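Local coordinates for protein transmembrane oligosaccharyl transferase (Archaeoglobus fulgidus, PDB 3WAJ) that belongs to the STT3/AglB family of oligosaccharyl transferases, joining a bundle of membrane helices to a globular C-terminal part and holding a zinc ion, at residues L122-L127 with S435-A440; L126-R129 with R135-V138; A703-K706 with Q711-L714. All coordinates share one frame; numbering follows the deposited sequence.

Contact 1: residues L122-L127 with S435-A440; sequences LPVYLL and SAVYSA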
loop_
_atom_site.group_PDB
_atom_site.type_symbol
_atom_site.label_atom_id
_atom_site.label_comp_id
_atom_site.label_asym_id
_atom_site.label_seq_id
_atom_site.Cartn_x
_atom_site.Cartn_y
_atom_site.Cartn_z
ATOM N N LEU A 122 -21.901 2.112 -16.138
ATOM C CA LEU A 122 -22.619 3.364 -16.408
ATOM C C LEU A 122 -21.748 4.520 -16.977
ATOM O O LEU A 122 -22.022 5.009 -18.079
ATOM C CB LEU A 122 -23.467 3.798 -15.197
ATOM C CG LEU A 122 -24.293 2.684 -14.544
ATOM C CD1 LEU A 122 -25.229 3.230 -13.463
ATOM C CD2 LEU A 122 -25.077 1.905 -15.588
ATOM N N PRO A 123 -20.685 4.937 -16.256
ATOM C CA PRO A 123 -19.884 6.039 -16.815
ATOM C C PRO A 123 -19.201 5.669 -18.128
ATOM O O PRO A 123 -19.027 6.556 -18.969
ATOM C CB PRO A 123 -18.812 6.290 -15.746
ATOM C CG PRO A 123 -19.252 5.535 -14.542
ATOM C CD PRO A 123 -20.102 4.412 -15.009
ATOM N N VAL A 124 -18.799 4.406 -18.295
ATOM C CA VAL A 124 -18.121 4.007 -19.528
ATOM C C VAL A 124 -19.084 4.062 -20.710
ATOM O O VAL A 124 -18.831 4.789 -21.669
ATOM C CB VAL A 124 -17.453 2.631 -19.435
ATOM C CG1 VAL A 124 -16.934 2.214 -20.802
ATOM C CG2 VAL A 124 -16.309 2.674 -18.442
ATOM N N TYR A 125 -20.182 3.311 -20.623
ATOM C CA TYR A 125 -21.245 3.396 -21.611
ATOM C C TYR A 125 -21.521 4.853 -21.936
ATOM O O TYR A 125 -21.426 5.252 -23.093
ATOM C CB TYR A 125 -22.542 2.729 -21.123
ATOM C CG TYR A 125 -23.697 2.978 -22.068
ATOM C CD1 TYR A 125 -23.938 2.125 -23.139
ATOM C CD2 TYR A 125 -24.533 4.080 -21.909
ATOM C CE1 TYR A 125 -24.983 2.361 -24.032
ATOM C CE2 TYR A 125 -25.579 4.325 -22.791
ATOM C CZ TYR A 125 -25.799 3.461 -23.850
ATOM O OH TYR A 125 -26.837 3.700 -24.724
ATOM N N LEU A 126 -21.844 5.639 -20.908
ATOM C CA LEU A 126 -22.128 7.066 -21.076
ATOM C C LEU A 126 -21.034 7.768 -21.856
ATOM O O LEU A 126 -21.328 8.482 -22.814
ATOM C CB LEU A 126 -22.325 7.766 -19.729
ATOM C CG LEU A 126 -22.659 9.253 -19.871
ATOM C CD1 LEU A 126 -23.901 9.417 -20.734
ATOM C CD2 LEU A 126 -22.857 9.935 -18.523
ATOM N N LEU A 127 -19.777 7.560 -21.464
ATOM C CA LEU A 127 -18.652 8.208 -22.153
ATOM C C LEU A 127 -18.462 7.768 -23.611
ATOM O O LEU A 127 -18.320 8.615 -24.491
ATOM C CB LEU A 127 -17.339 8.032 -21.388
ATOM C CG LEU A 127 -16.091 8.515 -22.133
ATOM C CD1 LEU A 127 -16.093 10.030 -22.315
ATOM C CD2 LEU A 127 -14.835 8.068 -21.418
ATOM N N SER A 435 -8.369 1.581 -22.461
ATOM C CA SER A 435 -8.242 0.388 -23.295
ATOM C C SER A 435 -9.601 -0.243 -23.608
ATOM O O SER A 435 -9.740 -0.958 -24.603
ATOM C CB SER A 435 -7.318 -0.637 -22.647
ATOM O OG SER A 435 -8.046 -1.484 -21.784
ATOM N N ALA A 436 -10.606 0.036 -22.775
ATOM C CA ALA A 436 -11.959 -0.493 -22.999
ATOM C C ALA A 436 -12.790 0.308 -24.024
ATOM O O ALA A 436 -13.630 -0.256 -24.733
ATOM C CB ALA A 436 -12.705 -0.602 -21.685
ATOM N N VAL A 437 -12.568 1.622 -24.073
ATOM C CA VAL A 437 -13.289 2.507 -24.987
ATOM C C VAL A 437 -12.745 2.395 -26.401
ATOM O O VAL A 437 -13.515 2.277 -27.356
ATOM C CB VAL A 437 -13.206 3.972 -24.528
ATOM C CG1 VAL A 437 -13.839 4.900 -25.549
ATOM C CG2 VAL A 437 -13.871 4.143 -23.179
ATOM N N TYR A 438 -11.416 2.423 -26.526
ATOM C CA TYR A 438 -10.742 2.334 -27.827
ATOM C C TYR A 438 -10.673 0.897 -28.378
ATOM O O TYR A 438 -10.129 0.658 -29.457
ATOM C CB TYR A 438 -9.353 2.987 -27.765
ATOM C CG TYR A 438 -9.393 4.502 -27.722
ATOM C CD1 TYR A 438 -10.141 5.225 -28.650
ATOM C CD2 TYR A 438 -8.700 5.212 -26.748
ATOM C CE1 TYR A 438 -10.187 6.616 -28.614
ATOM C CE2 TYR A 438 -8.743 6.603 -26.707
ATOM C CZ TYR A 438 -9.489 7.293 -27.641
ATOM O OH TYR A 438 -9.533 8.663 -27.609
ATOM N N SER A 439 -11.224 -0.054 -27.632
ATOM C CA SER A 439 -11.404 -1.408 -28.142
ATOM C C SER A 439 -12.843 -1.573 -28.610
ATOM O O SER A 439 -13.102 -2.176 -29.654
ATOM C CB SER A 439 -11.060 -2.453 -27.081
ATOM O OG SER A 439 -9.671 -2.502 -26.828
ATOM N N ALA A 440 -13.771 -1.003 -27.844
ATOM C CA ALA A 440 -15.177 -0.953 -28.238
ATOM C C ALA A 440 -15.363 -0.129 -29.512
ATOM O O ALA A 440 -16.393 -0.219 -30.172
ATOM C CB ALA A 440 -16.009 -0.380 -27.134
#
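Val124 and Leu127 of helix 121-131 meet Val437 of helix 429-446 inside the helical membrane part of the STT3 family. Lying three residues apart, Val124 and Leu127 share one face of their helix and converge on a single methyl group of the partner. Val124 CG1 comes to 4.3 Å from Val437 CG2, and Leu127 CD2 stands 4.4 Å from that same Val437 CG2. The first torsion of Val437 is 174°, which sets CG1 anti to the backbone N and leaves CG2 as the branch facing Val124 and Leu127. Both contacts are apolar and near the outer limit of van der Waals touch, with the nearest CA atoms, those of Val124 and Val437, 7.4 Å apart. Short branched valines suit a place where helices come this near, while the longer leucine bridges from the next turn. Leu410 of helix 405-420 touches both Leu127 and Val437, so a third helix closes over the same apolar patch. Farther round helix 429-446, Ser439 OG donates to Ser435 O at 2.7 Å, arriving almost straight in line with the carbonyl at 172°. The buried hydroxyl is thereby satisfied one turn back on its own helix. Aliphatic side chains packed between sequence-distant helices, with hydroxyls returned to the backbone, are characteristic of a multi-span membrane bundle such as that of the GT-C clan.

Contact 2: residues L126-R129 with R135-V138; sequences LLTR and RAAV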
loop_
_atom_site.group_PDB
_atom_site.type_symbol
_atom_site.label_atom_id
_atom_site.label_comp_id
_atom_site.label_asym_id
_atom_site.label_seq_id
_atom_site.Cartn_x
_atom_site.Cartn_y
_atom_site.Cartn_z
ATOM N N LEU A 126 -21.844 5.639 -20.908
ATOM C CA LEU A 126 -22.128 7.066 -21.076
ATOM C C LEU A 126 -21.034 7.768 -21.856
ATOM O O LEU A 126 -21.328 8.482 -22.814
ATOM C CB LEU A 126 -22.325 7.766 -19.729
ATOM C CG LEU A 126 -22.659 9.253 -19.871
ATOM C CD1 LEU A 126 -23.901 9.417 -20.734
ATOM C CD2 LEU A 126 -22.857 9.935 -18.523
ATOM N N LEU A 127 -19.777 7.560 -21.464
ATOM C CA LEU A 127 -18.652 8.208 -22.153
ATOM C C LEU A 127 -18.462 7.768 -23.611
ATOM O O LEU A 127 -18.320 8.615 -24.491
ATOM C CB LEU A 127 -17.339 8.032 -21.388
ATOM C CG LEU A 127 -16.091 8.515 -22.133
ATOM C CD1 LEU A 127 -16.093 10.030 -22.315
ATOM C CD2 LEU A 127 -14.835 8.068 -21.418
ATOM N N THR A 128 -18.444 6.460 -23.871
ATOM C CA THR A 128 -18.214 6.004 -25.241
ATOM C C THR A 128 -19.471 6.088 -26.109
ATOM O O THR A 128 -19.401 5.907 -27.324
ATOM C CB THR A 128 -17.592 4.580 -25.350
ATOM O OG1 THR A 128 -18.527 3.706 -25.978
ATOM C CG2 THR A 128 -17.224 4.022 -24.013
ATOM N N ARG A 129 -20.612 6.358 -25.481
ATOM C CA ARG A 129 -21.825 6.700 -26.221
ATOM C C ARG A 129 -21.738 8.158 -26.673
ATOM O O ARG A 129 -22.053 8.486 -27.813
ATOM C CB ARG A 129 -23.066 6.504 -25.342
ATOM C CG ARG A 129 -24.398 6.450 -26.083
ATOM C CD ARG A 129 -24.999 7.836 -26.330
ATOM N NE ARG A 129 -25.561 8.425 -25.115
ATOM C CZ ARG A 129 -26.832 8.794 -24.975
ATOM N NH1 ARG A 129 -27.686 8.646 -25.983
ATOM N NH2 ARG A 129 -27.251 9.318 -23.827
ATOM N N ARG A 135 -23.733 1.380 -30.395
ATOM C CA ARG A 135 -23.153 0.074 -30.687
ATOM C C ARG A 135 -21.829 -0.060 -29.943
ATOM O O ARG A 135 -21.567 -1.077 -29.301
ATOM C CB ARG A 135 -22.928 -0.079 -32.192
ATOM C CG ARG A 135 -24.151 0.234 -33.038
ATOM C CD ARG A 135 -24.586 -0.976 -33.849
ATOM N NE ARG A 135 -25.921 -0.804 -34.414
ATOM C CZ ARG A 135 -26.425 -1.560 -35.384
ATOM N NH1 ARG A 135 -25.703 -2.545 -35.902
ATOM N NH2 ARG A 135 -27.649 -1.332 -35.839
ATOM N N ALA A 136 -20.998 0.974 -30.032
ATOM C CA ALA A 136 -19.693 0.974 -29.362
ATOM C C ALA A 136 -19.829 0.998 -27.834
ATOM O O ALA A 136 -19.061 0.354 -27.120
ATOM C CB ALA A 136 -18.851 2.148 -29.833
ATOM N N ALA A 137 -20.822 1.735 -27.348
ATOM C CA ALA A 137 -21.020 1.936 -25.917
ATOM C C ALA A 137 -21.450 0.679 -25.173
ATOM O O ALA A 137 -21.395 0.624 -23.943
ATOM C CB ALA A 137 -22.008 3.048 -25.693
ATOM N N VAL A 138 -21.880 -0.327 -25.926
ATOM C CA VAL A 138 -22.317 -1.595 -25.350
ATOM C C VAL A 138 -21.145 -2.571 -25.262
ATOM O O VAL A 138 -20.940 -3.223 -24.231
ATOM C CB VAL A 138 -23.495 -2.185 -26.154
ATOM C CG1 VAL A 138 -23.461 -3.700 -26.149
ATOM C CG2 VAL A 138 -24.812 -1.672 -25.600
#
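Thr128 and Arg129 meet Ala137 where the ends of two successive helices lie almost backbone to backbone. The CB of Ala137 points at helix 121-131 and lies 3.6 Å from Arg129 CB; it is equally near the backbone, with Ala137 CB 3.6 Å from Arg129 N. Beside it is the tight point of the contact, where the hydroxyl lies against the backbone of helix 134-144, Thr128 OG1 standing 3.1 Å from Ala137 CA. This oxygen also comes within 3.3 Å of Ala137 N, but the angle is too poor for a hydrogen bond. Ala136 borders the same hydroxyl with its methyl, Ala136 CB to Thr128 OG1 being 4.2 Å. Alanine fits because the CA atoms of Arg129 and Ala137 are separated by merely 4.8 Å. Arg129 lends its aliphatic root: with chi1 at -164°, CG swings opposite the backbone N, and the bent chain carries the guanidinium group away from the interface. Farther out, Asp133 OD1 takes a hydrogen bond from Ala136 N, fixing the start of helix 134-144, while Val437 of helix 429-446 packs on Thr128. Two successive helices, 121-131 and 134-144, running back antiparallel across a short turn form a helical hairpin, here with alanine at the close approach.

Contact 3: residues A703-K706 with Q711-L714; sequences AEWK and QVNL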
loop_
_atom_site.group_PDB
_atom_site.type_symbol
_atom_site.label_atom_id
_atom_site.label_comp_id
_atom_site.label_asym_id
_atom_site.label_seq_id
_atom_site.Cartn_x
_atom_site.Cartn_y
_atom_site.Cartn_z
ATOM N N ALA A 703 3.373 -21.663 6.585
ATOM C CA ALA A 703 2.574 -22.786 6.107
ATOM C C ALA A 703 3.366 -24.060 5.739
ATOM O O ALA A 703 3.006 -25.162 6.154
ATOM C CB ALA A 703 1.707 -22.340 4.924
ATOM N N GLU A 704 4.425 -23.899 4.951
ATOM C CA GLU A 704 5.152 -25.039 4.406
ATOM C C GLU A 704 5.784 -25.875 5.502
ATOM O O GLU A 704 5.854 -27.099 5.386
ATOM C CB GLU A 704 6.195 -24.599 3.366
ATOM C CG GLU A 704 7.383 -23.834 3.957
ATOM C CD GLU A 704 7.154 -22.311 4.130
ATOM O OE1 GLU A 704 6.049 -21.788 3.767
ATOM O OE2 GLU A 704 8.116 -21.655 4.624
ATOM N N TRP A 705 6.209 -25.225 6.584
ATOM C CA TRP A 705 6.817 -25.939 7.703
ATOM C C TRP A 705 5.776 -26.539 8.648
ATOM O O TRP A 705 5.999 -27.582 9.276
ATOM C CB TRP A 705 7.862 -25.065 8.415
ATOM C CG TRP A 705 9.168 -25.103 7.663
ATOM C CD1 TRP A 705 9.599 -24.220 6.707
ATOM C CD2 TRP A 705 10.180 -26.114 7.756
ATOM N NE1 TRP A 705 10.825 -24.611 6.214
ATOM C CE2 TRP A 705 11.203 -25.771 6.838
ATOM C CE3 TRP A 705 10.320 -27.277 8.522
ATOM C CZ2 TRP A 705 12.363 -26.556 6.670
ATOM C CZ3 TRP A 705 11.467 -28.053 8.363
ATOM C CH2 TRP A 705 12.476 -27.686 7.444
ATOM N N LYS A 706 4.620 -25.895 8.725
ATOM C CA LYS A 706 3.506 -26.469 9.469
ATOM C C LYS A 706 3.193 -27.802 8.796
ATOM O O LYS A 706 3.049 -28.844 9.444
ATOM C CB LYS A 706 2.305 -25.521 9.418
ATOM C CG LYS A 706 1.033 -26.066 10.045
ATOM C CD LYS A 706 1.113 -26.114 11.559
ATOM C CE LYS A 706 -0.262 -26.372 12.152
ATOM N NZ LYS A 706 -0.257 -26.470 13.641
ATOM N N GLN A 711 5.638 -34.865 9.087
ATOM C CA GLN A 711 6.616 -35.927 8.833
ATOM C C GLN A 711 7.984 -35.576 9.395
ATOM O O GLN A 711 8.877 -36.410 9.434
ATOM C CB GLN A 711 6.753 -36.213 7.340
ATOM C CG GLN A 711 5.492 -36.709 6.666
ATOM C CD GLN A 711 5.432 -36.293 5.211
ATOM O OE1 GLN A 711 5.330 -35.102 4.900
ATOM N NE2 GLN A 711 5.507 -37.270 4.309
ATOM N N VAL A 712 8.155 -34.336 9.827
ATOM C CA VAL A 712 9.461 -33.894 10.279
ATOM C C VAL A 712 9.343 -33.510 11.732
ATOM O O VAL A 712 8.399 -32.821 12.120
ATOM C CB VAL A 712 9.977 -32.697 9.446
ATOM C CG1 VAL A 712 11.157 -32.010 10.141
ATOM C CG2 VAL A 712 10.345 -33.145 8.025
ATOM N N ASN A 713 10.273 -33.989 12.553
ATOM C CA ASN A 713 10.329 -33.542 13.935
ATOM C C ASN A 713 11.101 -32.212 14.013
ATOM O O ASN A 713 12.315 -32.166 13.785
ATOM C CB ASN A 713 10.996 -34.595 14.802
ATOM C CG ASN A 713 11.068 -34.187 16.260
ATOM O OD1 ASN A 713 10.330 -33.309 16.706
ATOM N ND2 ASN A 713 11.960 -34.819 17.009
ATOM N N LEU A 714 10.401 -31.134 14.348
ATOM C CA LEU A 714 11.008 -29.810 14.318
ATOM C C LEU A 714 12.079 -29.637 15.390
ATOM O O LEU A 714 12.808 -28.650 15.386
ATOM C CB LEU A 714 9.935 -28.723 14.424
ATOM C CG LEU A 714 8.842 -28.822 13.361
ATOM C CD1 LEU A 714 7.853 -27.684 13.513
ATOM C CD2 LEU A 714 9.446 -28.842 11.957
#
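Trp705 and Leu714 both set their CG opposite the carbonyl carbon, at chi1 of -81° and -55°, and these torsions carry the indole and the isobutyl end toward each other although neither CB bond aims across the gap. In Leu714 the second torsion of -178° extends CD1 along the chain and leaves CD2 as the branch that touches. Leu714 CD2 lies 3.9 Å from Trp705 CE3 and 4.2 Å from Trp705 CZ3, close to the ring plane, so the methyl abuts the edge of the benzo ring instead of covering a face. The two side chains slant across one another. Val712 meets the same edge, its CG1 standing 4.3 Å from Trp705 CZ3 and again near the plane. Tryptophan suits this place because its apolar edge can take two aliphatic groups while its polar NE1, on the pyrrole ring, is bonded to Thr742 OG1. That bond restrains the turn of the indole, with Leu714 and Val712 bearing on the benzo edge. Tyr708 adds an edge-to-face ring contact, and Val720, Thr723 and Ala724 of helix 717-732 also pack on Trp705, whose ring is buried. A short helix followed by an irregular loop forms here a helix-loop-helix connection in the globular C-terminal part, in which buried Trp705 is packed by the loop and by helix 717-732.

From the N terminus, the first helix used by these contacts is 121-131, which serves contacts 1 and 2. Contact 2 closes the shorter loop, turning straight back into helix 134-144. The two closures start from the same stretch; segment 135-138 falls within the 307 residues spanned by contact 1, and contact 2 closes well before helix 429-446 completes contact 1. That long interval also contains Asp161 and His163, two ligands of the zinc ion. Contacts 1 and 2 touch, as Val437 CG2 lies 3.5 Å from Thr128 CG2, and together they join three helices. Contact 3 follows in series, a local closure in the C-terminal part, its centre about 51 Å from that of contact 1.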